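UPF0678 fatty acid-binding protein-like protein ERS007657_00996 (Mycobacterium tuberculosis, PDB 6R3W) binds heme b in a beta-barrel and, as a nitrobindin, probably isomerises peroxynitrite to nitrate, helping to detoxify reactive nitrogen and oxygen species. Local coordinates at residues A[24-30]-A[150-156]; A[65-70]-A[82-86]; A[76-81]-A[93-97]; A[101-105]-A[132-136]. All coordinates share one frame; numbering follows the deposited sequence. Where two conformers were deposited one is given.

Contact 1 of 4, residues A[24-30]-A[150-156]. With HEM (protoporphyrin IX containing Fe), chain B.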
# COMPACT_ATOMS: atom_id res chain seq x y z
N ALA A 24 5.01 12.25 -0.57
CA ALA A 24 6.44 12.60 -0.51
C ALA A 24 7.20 11.45 0.10
O ALA A 24 6.59 10.58 0.76
CB ALA A 24 6.63 13.88 0.25
N GLY A 25 8.49 11.48 -0.06
CA GLY A 25 9.32 10.40 0.47
C GLY A 25 10.76 10.78 0.62
O GLY A 25 11.19 11.87 0.18
N LYS A 26 11.50 9.87 1.21
CA LYS A 26 12.88 10.12 1.62
C LYS A 26 13.50 8.79 2.02
O LYS A 26 12.78 7.80 2.23
CB LYS A 26 12.91 11.14 2.77
CG LYS A 26 12.19 10.72 4.06
CD LYS A 26 12.50 11.67 5.23
CE LYS A 26 11.76 11.31 6.50
NZ LYS A 26 10.47 12.00 6.58
N TYR A 27 14.81 8.79 2.14
CA TYR A 27 15.56 7.70 2.77
C TYR A 27 16.99 8.18 2.95
O TYR A 27 17.45 9.03 2.20
CB TYR A 27 15.53 6.41 1.94
CG TYR A 27 15.49 5.15 2.77
CD1 TYR A 27 14.46 4.93 3.67
CD2 TYR A 27 16.48 4.19 2.68
CE1 TYR A 27 14.43 3.80 4.48
CE2 TYR A 27 16.47 3.06 3.49
CZ TYR A 27 15.45 2.86 4.40
OH TYR A 27 15.45 1.77 5.24
N PRO A 28 17.76 7.63 3.91
CA PRO A 28 19.05 8.23 4.19
C PRO A 28 20.02 8.17 3.00
O PRO A 28 20.97 8.93 2.96
CB PRO A 28 19.55 7.41 5.37
CG PRO A 28 18.30 7.07 6.11
CD PRO A 28 17.30 6.78 5.02
N THR A 29 19.78 7.23 2.10
CA THR A 29 20.72 6.92 1.00
C THR A 29 20.37 7.70 -0.27
O THR A 29 21.09 7.55 -1.27
CB THR A 29 20.69 5.42 0.71
OG1 THR A 29 19.31 5.08 0.53
CG2 THR A 29 21.30 4.60 1.82
N ILE A 30 19.29 8.49 -0.23
CA ILE A 30 18.75 9.16 -1.44
C ILE A 30 18.42 10.61 -1.12
O ILE A 30 18.40 10.98 0.06
CB ILE A 30 17.51 8.43 -1.99
CG1 ILE A 30 16.31 8.58 -1.04
CG2 ILE A 30 17.84 6.97 -2.29
CD1 ILE A 30 15.04 7.94 -1.52
N GLN A 150 20.00 0.49 6.43
CA GLN A 150 19.33 1.50 7.28
C GLN A 150 18.26 0.82 8.13
O GLN A 150 17.58 -0.10 7.67
CB GLN A 150 18.71 2.60 6.43
CG GLN A 150 19.61 3.11 5.33
CD GLN A 150 20.92 3.61 5.87
OE1 GLN A 150 20.96 4.44 6.77
NE2 GLN A 150 22.00 3.05 5.35
N PRO A 151 18.04 1.31 9.36
CA PRO A 151 16.98 0.77 10.20
C PRO A 151 15.59 1.15 9.65
O PRO A 151 15.47 2.12 8.92
CB PRO A 151 17.25 1.39 11.58
CG PRO A 151 17.98 2.68 11.25
CD PRO A 151 18.83 2.35 10.03
N LEU A 152 14.58 0.43 10.10
CA LEU A 152 13.17 0.68 9.75
C LEU A 152 12.82 2.13 10.02
O LEU A 152 12.98 2.60 11.17
CB LEU A 152 12.30 -0.27 10.56
CG LEU A 152 10.80 -0.19 10.28
CD1 LEU A 152 10.45 -0.77 8.92
CD2 LEU A 152 10.00 -0.88 11.39
N GLN A 153 12.32 2.83 9.01
CA GLN A 153 12.04 4.27 9.11
C GLN A 153 11.17 4.71 7.92
O GLN A 153 11.10 3.99 6.92
CB GLN A 153 13.33 5.07 9.18
CG GLN A 153 14.17 4.96 7.92
CD GLN A 153 15.50 5.62 8.12
OE1 GLN A 153 15.63 6.84 7.96
NE2 GLN A 153 16.49 4.81 8.48
N ASP A 154 10.63 5.90 7.99
CA ASP A 154 9.77 6.42 6.90
C ASP A 154 10.49 6.33 5.55
O ASP A 154 11.64 6.83 5.44
CB ASP A 154 9.35 7.85 7.15
CG ASP A 154 8.25 8.01 8.19
OD1 ASP A 154 7.81 6.97 8.74
OD2 ASP A 154 7.87 9.16 8.47
N HIS A 155 9.79 5.87 4.52
CA HIS A 155 10.18 6.09 3.11
C HIS A 155 9.13 6.92 2.39
O HIS A 155 9.50 7.68 1.51
CB HIS A 155 10.45 4.77 2.36
CG HIS A 155 10.85 4.90 0.91
ND1 HIS A 155 11.80 5.80 0.49
CD2 HIS A 155 10.54 4.14 -0.18
CE1 HIS A 155 12.00 5.64 -0.82
NE2 HIS A 155 11.21 4.65 -1.26
N LEU A 156 7.84 6.73 2.71
CA LEU A 156 6.74 7.38 1.97
C LEU A 156 5.67 7.85 2.94
O LEU A 156 5.37 7.11 3.90
CB LEU A 156 6.09 6.41 0.98
CG LEU A 156 7.01 5.66 0.02
CD1 LEU A 156 6.22 4.52 -0.61
CD2 LEU A 156 7.59 6.58 -1.05
CHA HEM B . 14.55 4.91 -3.59
CHB HEM B . 10.31 6.71 -4.96
CHC HEM B . 8.01 2.87 -3.06
CHD HEM B . 12.33 0.84 -2.12
C1A HEM B . 13.58 5.72 -4.13
C2A HEM B . 13.85 6.92 -4.87
C3A HEM B . 12.66 7.42 -5.25
C4A HEM B . 11.65 6.55 -4.75
CMA HEM B . 12.42 8.64 -6.10
CAA HEM B . 15.22 7.50 -5.15
CBA HEM B . 15.57 7.35 -6.63
CGA HEM B . 15.64 5.91 -7.00
O1A HEM B . 14.90 5.48 -7.91
O2A HEM B . 16.47 5.16 -6.44
C1B HEM B . 9.31 5.84 -4.51
C2B HEM B . 7.91 6.04 -4.75
C3B HEM B . 7.24 4.98 -4.17
C4B HEM B . 8.29 4.09 -3.64
CMB HEM B . 7.30 7.21 -5.49
CAB HEM B . 5.79 4.71 -4.05
CBB HEM B . 4.91 5.69 -3.96
C1C HEM B . 8.99 1.95 -2.68
C2C HEM B . 8.75 0.66 -2.16
C3C HEM B . 9.98 0.07 -1.97
C4C HEM B . 10.98 1.06 -2.27
CMC HEM B . 7.40 0.09 -1.91
CAC HEM B . 10.29 -1.32 -1.58
CBC HEM B . 9.64 -2.37 -2.10
C1D HEM B . 13.28 1.82 -2.39
C2D HEM B . 14.72 1.60 -2.22
C3D HEM B . 15.33 2.71 -2.63
C4D HEM B . 14.27 3.65 -3.04
CMD HEM B . 15.38 0.33 -1.75
CAD HEM B . 16.78 2.79 -3.02
CBD HEM B . 17.58 3.33 -1.93
CGD HEM B . 19.06 3.34 -2.33
O1D HEM B . 19.55 3.17 -3.50
O2D HEM B . 19.79 3.50 -1.46
NA HEM B . 12.21 5.51 -4.10
NB HEM B . 9.48 4.67 -3.86
NC HEM B . 10.34 2.20 -2.70
ND HEM B . 13.05 3.07 -2.91
FE HEM B . 11.31 3.89 -3.31
O HOH W 1 9.48 11.12 8.73
O HOH W 2 11.39 2.98 -5.26
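His155 ND1 donates to Lys26 O over 2.8 Å in a nearly straight bond (168° at the hydrogen). The carbonyl lies at the edge of the imidazole, close to the ring plane, while the donor stands well above the carbonyl plane and so misses the lone-pair directions. Lys26 O also takes a CA-H···O contact from His155 CA, 3.2 Å away. With CG anti to the backbone N (chi1 -180°), the ring reaches the heme, and His155 NE2 binds HEM FE at 2.2 Å; a water completes the axial pair. The bond to Lys26 O therefore fixes the rotation of the proximal histidine. In the closed ten-stranded barrel of nitrobindin this is where the first and last strands meet: Gly25 pairs with Leu156, and His155 and Leu156 form a classic bulge facing Leu143. Beyond the strand, a type I turn from Tyr27 to Ile30 carries Thr29 to the heme propionate, where Thr29 OG1 donates to HEM O2D at 2.6 Å. Ile30 CD1 sits at the edge of the imidazole, 3.9 Å from His155 CE1. Tyr27 wedges between Gln150 and Gln153, Tyr27 CE1 lying 3.6 Å from Gln153 CG, and its hydroxyl is hydrogen-bonded to Met145 O. Nearer the surface, one water links Lys26 NZ to Asp154 OD2, while Asp154 OD1 is held by Gln144.

Contact 2 of 4, residues A[65-70]-A[82-86]. With HEM (protoporphyrin IX containing Fe), chain B.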
# COMPACT_ATOMS: atom_id res chain seq x y z
N HIS A 65 7.38 4.86 -9.29
CA HIS A 65 7.08 3.52 -8.77
C HIS A 65 5.66 3.11 -9.20
O HIS A 65 4.77 3.98 -9.29
CB HIS A 65 7.25 3.53 -7.24
CG HIS A 65 6.91 2.23 -6.58
ND1 HIS A 65 5.68 2.00 -5.98
CD2 HIS A 65 7.64 1.11 -6.41
CE1 HIS A 65 5.71 0.80 -5.41
NE2 HIS A 65 6.90 0.23 -5.70
N SER A 66 5.42 1.82 -9.30
CA SER A 66 4.07 1.25 -9.33
C SER A 66 4.08 -0.01 -8.47
O SER A 66 5.18 -0.49 -8.13
CB SER A 66 3.61 0.99 -10.74
OG SER A 66 4.46 0.04 -11.36
N GLU A 67 2.92 -0.52 -8.12
CA GLU A 67 2.79 -1.83 -7.48
C GLU A 67 1.44 -2.38 -7.85
O GLU A 67 0.53 -1.62 -8.18
CB GLU A 67 3.03 -1.75 -5.97
CG GLU A 67 2.15 -0.73 -5.27
CD GLU A 67 2.48 -0.46 -3.80
OE1 GLU A 67 3.68 -0.54 -3.42
OE2 GLU A 67 1.55 -0.09 -3.05
N THR A 68 1.30 -3.68 -7.74
CA THR A 68 0.08 -4.37 -8.16
C THR A 68 -0.07 -5.65 -7.34
O THR A 68 0.95 -6.34 -7.12
CB THR A 68 0.07 -4.60 -9.67
OG1 THR A 68 -1.21 -5.13 -10.04
CG2 THR A 68 1.20 -5.49 -10.13
N GLY A 69 -1.29 -6.02 -7.02
CA GLY A 69 -1.57 -7.27 -6.35
C GLY A 69 -2.91 -7.27 -5.70
O GLY A 69 -3.90 -6.84 -6.35
N TYR A 70 -2.99 -7.82 -4.50
CA TYR A 70 -4.26 -8.23 -3.88
C TYR A 70 -4.23 -7.92 -2.40
O TYR A 70 -3.20 -8.09 -1.74
CB TYR A 70 -4.51 -9.72 -4.14
CG TYR A 70 -4.38 -10.09 -5.58
CD1 TYR A 70 -5.42 -9.88 -6.47
CD2 TYR A 70 -3.20 -10.60 -6.09
CE1 TYR A 70 -5.27 -10.12 -7.83
CE2 TYR A 70 -3.05 -10.89 -7.43
CZ TYR A 70 -4.08 -10.64 -8.30
OH TYR A 70 -3.91 -10.95 -9.63
N VAL A 82 -0.55 -8.63 -0.84
CA VAL A 82 0.34 -9.44 -1.69
C VAL A 82 0.70 -8.62 -2.92
O VAL A 82 -0.22 -8.30 -3.69
CB VAL A 82 -0.38 -10.74 -2.07
CG1 VAL A 82 0.52 -11.65 -2.88
CG2 VAL A 82 -0.93 -11.48 -0.86
N LEU A 83 1.96 -8.24 -3.07
CA LEU A 83 2.34 -7.23 -4.10
C LEU A 83 3.57 -7.65 -4.88
O LEU A 83 4.52 -8.22 -4.33
CB LEU A 83 2.62 -5.88 -3.46
CG LEU A 83 1.45 -5.18 -2.77
CD1 LEU A 83 1.95 -3.92 -2.10
CD2 LEU A 83 0.32 -4.90 -3.74
N ALA A 84 3.56 -7.27 -6.16
CA ALA A 84 4.72 -7.22 -7.05
C ALA A 84 5.13 -5.77 -7.28
O ALA A 84 4.25 -4.88 -7.40
CB ALA A 84 4.38 -7.88 -8.36
N HIS A 85 6.43 -5.55 -7.39
CA HIS A 85 7.06 -4.25 -7.68
C HIS A 85 7.93 -4.36 -8.91
O HIS A 85 8.69 -5.34 -9.08
CB HIS A 85 7.93 -3.80 -6.50
CG HIS A 85 7.18 -3.64 -5.22
ND1 HIS A 85 6.65 -2.43 -4.83
CD2 HIS A 85 6.90 -4.52 -4.24
CE1 HIS A 85 6.02 -2.59 -3.69
NE2 HIS A 85 6.15 -3.86 -3.31
N PRO A 86 7.95 -3.32 -9.76
CA PRO A 86 8.70 -3.37 -11.00
C PRO A 86 10.21 -3.24 -10.79
O PRO A 86 10.96 -3.43 -11.74
CB PRO A 86 8.15 -2.17 -11.79
CG PRO A 86 7.73 -1.20 -10.71
CD PRO A 86 7.14 -2.09 -9.63
CHA HEM B . 14.55 4.91 -3.59
CHB HEM B . 10.31 6.71 -4.96
CHC HEM B . 8.01 2.87 -3.06
CHD HEM B . 12.33 0.84 -2.12
C1A HEM B . 13.58 5.72 -4.13
C2A HEM B . 13.85 6.92 -4.87
C3A HEM B . 12.66 7.42 -5.25
C4A HEM B . 11.65 6.55 -4.75
CMA HEM B . 12.42 8.64 -6.10
CAA HEM B . 15.22 7.50 -5.15
CBA HEM B . 15.57 7.35 -6.63
CGA HEM B . 15.64 5.91 -7.00
O1A HEM B . 14.90 5.48 -7.91
O2A HEM B . 16.47 5.16 -6.44
C1B HEM B . 9.31 5.84 -4.51
C2B HEM B . 7.91 6.04 -4.75
C3B HEM B . 7.24 4.98 -4.17
C4B HEM B . 8.29 4.09 -3.64
CMB HEM B . 7.30 7.21 -5.49
CAB HEM B . 5.79 4.71 -4.05
CBB HEM B . 4.91 5.69 -3.96
C1C HEM B . 8.99 1.95 -2.68
C2C HEM B . 8.75 0.66 -2.16
C3C HEM B . 9.98 0.07 -1.97
C4C HEM B . 10.98 1.06 -2.27
CMC HEM B . 7.40 0.09 -1.91
CAC HEM B . 10.29 -1.32 -1.58
CBC HEM B . 9.64 -2.37 -2.10
C1D HEM B . 13.28 1.82 -2.39
C2D HEM B . 14.72 1.60 -2.22
C3D HEM B . 15.33 2.71 -2.63
C4D HEM B . 14.27 3.65 -3.04
CMD HEM B . 15.38 0.33 -1.75
CAD HEM B . 16.78 2.79 -3.02
CBD HEM B . 17.58 3.33 -1.93
CGD HEM B . 19.06 3.34 -2.33
O1D HEM B . 19.55 3.17 -3.50
O2D HEM B . 19.79 3.50 -1.46
NA HEM B . 12.21 5.51 -4.10
NB HEM B . 9.48 4.67 -3.86
NC HEM B . 10.34 2.20 -2.70
ND HEM B . 13.05 3.07 -2.91
FE HEM B . 11.31 3.89 -3.31
O HOH W 2 11.39 2.98 -5.26
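His65 NE2 and His85 ND1 share a hydrogen bond of 2.8 Å, the two imidazoles meeting rim to rim with their planes 36° apart. They stand at the heme end of the beta hairpin formed by strands 63-73 and 78-85, in the wall of the nitrobindin barrel. Both rings turn a face to the cofactor: the CHC methine carbon lies over the centre of the His65 ring, and the vinyl carbon CBC over that of His85. A first torsion that points away from the main-chain nitrogen (chi1 178°) carries the His65 ring along the porphyrin margin, where His65 ND1 comes within 3.3 Å of HEM CAB. His85 CE1 in turn packs 3.5 Å from the methyl HEM CMC.

A second shell holds this pair. Gln53 NE2 is hydrogen-bonded to His65 ND1 and Glu91 OE1 to His85 NE2, so each ring is gripped at both nitrogens and its rotation is fixed. Glu67 runs alongside His85, pointing the same way; Glu67 OE1 reaches the edge of that ring, 3.1 Å from His85 CE1, with the carboxylate turned 75° to the imidazole. The other oxygen, OE2, is claimed by a hydrogen bond with Tyr51 and by a salt bridge to Arg130.

Farther from the heme the backbone takes over. Thr68 pairs with Ala84 and Tyr70 with Val82 as antiparallel hydrogen-bonded pairs, while Gly69 between them faces Leu83 in a non-hydrogen-bonded one. At this glycine the strands close in, and Gly69 CA lies 3.2 Å from Val82 O.

Contact 3 of 4, residues A[76-81]-A[93-97]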
# COMPACT_ATOMS: atom_id res chain seq x y z
N PRO A 76 -12.54 -12.02 8.64
CA PRO A 76 -12.75 -10.63 9.01
C PRO A 76 -11.82 -10.17 10.13
O PRO A 76 -11.70 -10.84 11.17
CB PRO A 76 -14.22 -10.64 9.42
CG PRO A 76 -14.83 -11.64 8.46
CD PRO A 76 -13.79 -12.73 8.35
N GLY A 77 -11.17 -9.03 9.90
CA GLY A 77 -10.26 -8.40 10.88
C GLY A 77 -8.79 -8.60 10.52
O GLY A 77 -7.94 -7.89 11.09
N CYS A 78 -8.50 -9.56 9.65
CA CYS A 78 -7.15 -9.99 9.25
C CYS A 78 -6.94 -9.64 7.78
O CYS A 78 -7.86 -9.90 6.97
CB CYS A 78 -7.04 -11.50 9.47
SG CYS A 78 -5.45 -12.25 9.04
N VAL A 79 -5.76 -9.15 7.42
CA VAL A 79 -5.41 -8.86 6.02
C VAL A 79 -4.05 -9.46 5.67
O VAL A 79 -3.12 -9.42 6.48
CB VAL A 79 -5.46 -7.36 5.69
CG1 VAL A 79 -6.87 -6.91 5.35
CG2 VAL A 79 -4.89 -6.49 6.79
N GLU A 80 -3.95 -9.89 4.43
CA GLU A 80 -2.69 -10.23 3.73
C GLU A 80 -2.64 -9.37 2.47
O GLU A 80 -3.49 -9.54 1.59
CB GLU A 80 -2.60 -11.73 3.40
CG GLU A 80 -2.57 -12.64 4.61
CD GLU A 80 -2.97 -14.07 4.33
OE1 GLU A 80 -3.41 -14.35 3.22
OE2 GLU A 80 -2.79 -14.92 5.25
N LEU A 81 -1.64 -8.49 2.37
CA LEU A 81 -1.39 -7.63 1.19
C LEU A 81 -0.25 -8.26 0.39
O LEU A 81 0.83 -8.44 0.94
CB LEU A 81 -1.04 -6.21 1.64
CG LEU A 81 -0.70 -5.22 0.53
CD1 LEU A 81 -1.90 -4.98 -0.40
CD2 LEU A 81 -0.22 -3.91 1.13
N GLU A 93 2.60 -8.37 3.17
CA GLU A 93 2.43 -7.75 4.49
C GLU A 93 1.21 -8.35 5.15
O GLU A 93 0.20 -8.61 4.46
CB GLU A 93 2.24 -6.25 4.38
CG GLU A 93 3.41 -5.53 3.78
CD GLU A 93 3.55 -4.09 4.22
OE1 GLU A 93 2.99 -3.74 5.31
OE2 GLU A 93 4.36 -3.38 3.58
N VAL A 94 1.29 -8.62 6.43
CA VAL A 94 0.19 -9.24 7.19
C VAL A 94 -0.21 -8.27 8.28
O VAL A 94 0.66 -7.61 8.86
CB VAL A 94 0.62 -10.61 7.73
CG1 VAL A 94 -0.51 -11.29 8.47
CG2 VAL A 94 1.14 -11.50 6.62
N GLY A 95 -1.49 -8.22 8.61
CA GLY A 95 -1.91 -7.40 9.75
C GLY A 95 -3.38 -7.43 9.97
O GLY A 95 -4.04 -8.47 9.73
N THR A 96 -3.90 -6.32 10.48
CA THR A 96 -5.26 -6.24 11.03
C THR A 96 -5.89 -4.92 10.61
O THR A 96 -5.20 -4.00 10.18
CB THR A 96 -5.24 -6.40 12.55
OG1 THR A 96 -4.49 -5.33 13.12
CG2 THR A 96 -4.67 -7.73 12.98
N TYR A 97 -7.18 -4.83 10.83
CA TYR A 97 -7.88 -3.55 10.67
C TYR A 97 -9.02 -3.44 11.67
O TYR A 97 -9.47 -4.45 12.25
CB TYR A 97 -8.38 -3.37 9.25
CG TYR A 97 -9.35 -4.43 8.80
CD1 TYR A 97 -10.71 -4.32 9.05
CD2 TYR A 97 -8.90 -5.56 8.14
CE1 TYR A 97 -11.60 -5.30 8.64
CE2 TYR A 97 -9.78 -6.51 7.67
CZ TYR A 97 -11.14 -6.40 7.95
OH TYR A 97 -11.99 -7.41 7.59
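Tyr97 reaches across to Gly77 and Pro76 with the whole length of its side chain. From CB the ring leaves with CG set between the backbone N and the carbonyl carbon (chi1 60°), which swings it over Gly77, just before strand 78-85. Along the near side of the ring, Tyr97 CD2 touches Val79 CG1 at 3.7 Å, the two side chains crossing at a slant. CE2 is at a similar distance from the same methyl and also nears the backbone of Gly77. Over one face lies Gly77 CA, 3.9 Å from the centroid of the Tyr97 ring and 22° off its normal, a CH-pi contact displaced toward the rim. Tyr97 CZ passes 3.3 Å from Gly77 N, and at the tip Tyr97 OH accepts the hydrogen of that amide over 2.9 Å, the bond nearly straight at 163°. Gly77 O in turn accepts a hydrogen bond from Tyr97 N, so the two residues are joined twice. Pro76 CA also touches the hydroxyl.

Gly77, with a positive phi, bends the chain into strand 78-81. From there Val79 with Gly95 and Leu81 with Glu93 are hydrogen-bonded pairs. One side of the sheet carries Val79, Leu81 and Glu93, whose OE2 forms a salt bridge with Arg130; the other carries Cys78, Glu80, Val94 and Thr96. Cys78 is disulfide-bonded to Cys74, which ties together the two ends of the loop between strands 63-73 and 78-85. Tyr97 also packs on Ala11 and Leu12. The whole is an antiparallel beta hairpin, strands 78-85 and 89-100, within the up-and-down calycin-type barrel.

Contact 4 of 4, residues A[101-105]-A[132-136]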
# COMPACT_ATOMS: atom_id res chain seq x y z
N GLY A 101 -16.79 3.90 12.93
CA GLY A 101 -17.66 4.65 12.01
C GLY A 101 -17.06 4.75 10.63
O GLY A 101 -16.76 3.71 10.04
N ASP A 102 -16.90 5.96 10.11
CA ASP A 102 -16.45 6.21 8.72
C ASP A 102 -14.92 6.12 8.63
O ASP A 102 -14.39 6.45 7.59
CB ASP A 102 -16.95 7.56 8.18
CG ASP A 102 -18.42 7.57 7.83
OD1 ASP A 102 -18.88 6.60 7.18
OD2 ASP A 102 -19.07 8.58 8.15
N VAL A 103 -14.26 5.68 9.70
CA VAL A 103 -12.78 5.52 9.70
C VAL A 103 -12.43 4.03 9.70
O VAL A 103 -12.82 3.32 10.63
CB VAL A 103 -12.13 6.24 10.87
CG1 VAL A 103 -10.64 5.96 10.93
CG2 VAL A 103 -12.41 7.73 10.81
N ILE A 104 -11.62 3.62 8.74
CA ILE A 104 -10.96 2.29 8.72
C ILE A 104 -9.48 2.52 8.95
O ILE A 104 -8.90 3.32 8.22
CB ILE A 104 -11.19 1.56 7.39
CG1 ILE A 104 -12.67 1.33 7.11
CG2 ILE A 104 -10.42 0.25 7.35
CD1 ILE A 104 -12.98 1.03 5.67
N GLU A 105 -8.90 1.79 9.88
CA GLU A 105 -7.45 1.80 10.11
C GLU A 105 -6.91 0.41 9.81
O GLU A 105 -7.37 -0.55 10.45
CB GLU A 105 -7.14 2.25 11.53
CG GLU A 105 -7.50 3.70 11.77
CD GLU A 105 -7.46 4.13 13.21
OE1 GLU A 105 -8.32 3.67 13.99
OE2 GLU A 105 -6.64 4.98 13.53
N TYR A 132 -2.46 2.47 6.96
CA TYR A 132 -3.45 3.09 6.05
C TYR A 132 -4.65 3.57 6.91
O TYR A 132 -5.10 2.84 7.85
CB TYR A 132 -3.83 2.12 4.91
CG TYR A 132 -2.87 2.09 3.73
CD1 TYR A 132 -3.29 2.46 2.45
CD2 TYR A 132 -1.57 1.65 3.87
CE1 TYR A 132 -2.40 2.47 1.38
CE2 TYR A 132 -0.66 1.71 2.82
CZ TYR A 132 -1.08 2.10 1.56
OH TYR A 132 -0.19 2.09 0.53
N ARG A 133 -5.18 4.71 6.53
CA ARG A 133 -6.40 5.27 7.13
C ARG A 133 -7.34 5.68 6.01
O ARG A 133 -6.93 6.44 5.14
CB ARG A 133 -6.04 6.45 8.03
CG ARG A 133 -7.24 7.12 8.69
CD ARG A 133 -6.80 8.42 9.33
NE ARG A 133 -7.90 9.17 9.89
CZ ARG A 133 -8.32 9.04 11.13
NH1 ARG A 133 -7.79 8.11 11.92
NH2 ARG A 133 -9.38 9.70 11.53
N ILE A 134 -8.54 5.12 5.99
CA ILE A 134 -9.62 5.60 5.10
C ILE A 134 -10.66 6.30 5.99
O ILE A 134 -11.21 5.67 6.89
CB ILE A 134 -10.25 4.46 4.25
CG1 ILE A 134 -9.28 3.87 3.22
CG2 ILE A 134 -11.51 4.97 3.58
CD1 ILE A 134 -8.13 3.07 3.80
N ASP A 135 -10.80 7.60 5.82
CA ASP A 135 -11.72 8.46 6.59
C ASP A 135 -12.67 9.13 5.61
O ASP A 135 -12.24 10.04 4.90
CB ASP A 135 -10.93 9.46 7.43
CG ASP A 135 -11.78 10.36 8.30
OD1 ASP A 135 -13.00 10.29 8.17
OD2 ASP A 135 -11.19 11.12 9.09
N GLY A 136 -13.84 8.55 5.41
CA GLY A 136 -14.76 9.04 4.38
C GLY A 136 -14.14 8.95 2.99
O GLY A 136 -13.95 7.83 2.50
O HOH W 3 -5.37 6.64 11.89
O HOH W 4 -8.94 7.33 14.51
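Charge dominates the side bearing Glu105, Arg133 and Asp135. Arg133 runs extended from CG to NE, its side chain leaving trans to the main-chain nitrogen (chi1 179°), and lays its guanidinium between two carboxylates. Glu105 OE2 approaches the guanidinium edge, but the salt bridge to Arg133 NH1 is long, at 3.7 Å, the two side chains lying side by side with their planes 87° apart. Water makes up for the separation: one molecule donates to Glu105 OE2 at 2.7 Å and accepts from Arg133 NH1 at 2.8 Å, and a second bridges the same atoms with a weak link to the glutamate. Both waters sit at the edge of the guanidinium, in its plane. On the other flank, Arg133 NH2 and Asp135 OD2 make a weak hydrogen-bonded salt bridge of 3.4 Å.

Val103 adds van der Waals packing of its methyls on the charged groups. CG1 rests over one face of the guanidinium, offset toward the rim, while Val103 CG2 meets Asp135 CG at 3.7 Å and so spans the arginine and the aspartate.

The backbone joins strands 103-118 and 125-135 as an antiparallel hairpin of the barrel wall. Ile104 and Ile134 form the hydrogen-bonded pair: Ile104 N donates to Ile134 O at 2.8 Å, and the reciprocal bond is similar. The apolar contact is theirs too, Ile104 CB lying 4.4 Å from Ile134 CB on the side opposite the charged trio, where Leu15 packs against each. Past the strand end, Gly136 N donates to Asp102 O at 3.1 Å, and Gly136 O accepts from Arg162.

In the fold
The four contacts all lie in the single ten-stranded antiparallel barrel. Contact 1 joins its first and last strands, and along the chain the other three are nested within the loop it closes. Contacts 2 and 3 share strand 78-85 and alternate in sequence; their centres are about 17 Å apart and they touch through Tyr70 and Leu81. Contact 4 follows contact 3 in the chain, about 15 Å away centre to centre, and touches it where Tyr97 meets Glu105. Contact 1 thus closes the barrel beside the heme and contact 2, centred about 19 Å from it, lines the heme pocket, whereas contacts 3 and 4 belong to the barrel wall farther from the iron.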